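Local coordinates for protein serine repeat antigen 5 (Plasmodium falciparum, PDB 6X42) that adopts the papain-family cysteine protease fold as a pseudo-zymogen of the malaria parasite and binds calcium ions, at the calcium ion site. Residues are numbered along the deposited sequence; one frame, centred on the assembly and turned at random.

The calcium ion site. Residues 196-197, 212-214. With CA (calcium ion), chain B.
A calcium ion is held by acidic and amide side chains from two segments of the papain-like domain. Asp214 grips the calcium with both carboxylate oxygens, OD2 at 2.4 Å and OD1 at 2.6 Å, so the carboxylate meets the ion through its open end. Its CG lies beside the backbone N, anti to the carbonyl carbon (chi1 -64°). Glu196 binds the calcium with one carboxylate branch, OE2, at 2.3 Å, at right angles to the Asp214 carboxylate. Its CG takes the crowded position between N and the carbonyl carbon (chi1 75°), and the chain then runs extended to reach the metal. Asn197, the next residue, offers its amide oxygen OD1 to the calcium at 2.4 Å. Its ND2 donates to Asp214 OD2 at 2.8 Å, nearly in the amide plane but bent (143° at the hydrogen), using the OD2 lone pair that points away from Asp214 OD1. Asp214 OD2 thus serves metal and amide together. The metal on Asn197 OD1 and the hydrogen bond from ND2 together fix the amide's orientation. Water 1 binds the calcium at 2.4 Å and is tied to the backbone O of Cys212 at 2.8 Å. The observed ligands come near a trigonal bipyramid: Glu196 OE2 and water 1 are opposite apices, with Asn197 OD1 and both Asp214 oxygens around the middle. Further waters may be unseen. The two carboxylates probably offset much of the ion's charge. Glu196 and Asn197 lie in 3-10 helix 195-198, after strand 189-193. Calcium ties this turn to loop 212-214, before strand 219-230.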
ATOM      1  N   GLU A 196      -9.159  10.673   8.672  1.00 14.14           N
ATOM      2  CA  GLU A 196      -9.609  11.161   9.970  1.00 15.64           C
ATOM      3  C   GLU A 196      -9.479  10.094  11.048  1.00 14.74           C
ATOM      4  O   GLU A 196      -9.230  10.414  12.214  1.00 15.16           O
ATOM      5  CB  GLU A 196     -11.063  11.655   9.895  1.00 19.80           C
ATOM      6  CG  GLU A 196     -12.110  10.545   9.839  1.00 20.90           C
ATOM      7  CD  GLU A 196     -13.556  11.025   9.865  1.00 21.24           C
ATOM      8  OE1 GLU A 196     -13.837  12.144   9.365  1.00 25.11           O
ATOM      9  OE2 GLU A 196     -14.425  10.243  10.318  1.00 19.87           O
ATOM     10  N   ASN A 197      -9.660   8.827  10.675  1.00 14.13           N
ATOM     11  CA  ASN A 197      -9.773   7.763  11.651  1.00 13.89           C
ATOM     12  C   ASN A 197      -8.471   7.487  12.373  1.00 14.01           C
ATOM     13  O   ASN A 197      -8.507   6.887  13.453  1.00 16.34           O
ATOM     14  CB  ASN A 197     -10.301   6.485  11.011  1.00 13.96           C
ATOM     15  CG  ASN A 197     -11.758   6.614  10.619  1.00 14.23           C
ATOM     16  OD1 ASN A 197     -12.477   7.425  11.201  1.00 16.09           O
ATOM     17  ND2 ASN A 197     -12.200   5.848   9.649  1.00 14.31           N
ATOM     18  N   CYS A 212     -14.275   1.672  14.326  1.00 20.98           N
ATOM     19  CA  CYS A 212     -15.026   1.531  13.096  1.00 19.86           C
ATOM     20  C   CYS A 212     -14.449   2.409  11.988  1.00 18.70           C
ATOM     21  O   CYS A 212     -13.847   3.449  12.234  1.00 19.39           O
ATOM     22  CB  CYS A 212     -16.473   1.998  13.319  1.00 23.33           C
ATOM     23  SG  CYS A 212     -17.422   1.208  14.672  1.00 27.96           S
ATOM     24  N   GLY A 213     -14.694   1.991  10.757  1.00 16.51           N
ATOM     25  CA  GLY A 213     -14.489   2.833   9.601  1.00 15.71           C
ATOM     26  C   GLY A 213     -15.713   3.676   9.304  1.00 15.57           C
ATOM     27  O   GLY A 213     -16.645   3.793  10.111  1.00 18.81           O
ATOM     28  N   ASP A 214     -15.695   4.278   8.126  1.00 16.26           N
ATOM     29  CA  ASP A 214     -16.754   5.142   7.637  1.00 15.86           C
ATOM     30  C   ASP A 214     -17.283   4.577   6.328  1.00 15.37           C
ATOM     31  O   ASP A 214     -16.771   3.596   5.800  1.00 15.82           O
ATOM     32  CB  ASP A 214     -16.209   6.557   7.453  1.00 17.50           C
ATOM     33  CG  ASP A 214     -15.766   7.167   8.763  1.00 20.51           C
ATOM     34  OD1 ASP A 214     -16.599   7.641   9.562  1.00 23.88           O
ATOM     35  OD2 ASP A 214     -14.575   7.148   9.065  1.00 22.75           O
TER
HETATM   36 CA    CA B 901     -14.735   8.158  11.278  1.00 16.50          CA
HETATM   37  O   HOH W   1     -14.908   6.053  12.489  1.00 20.69           O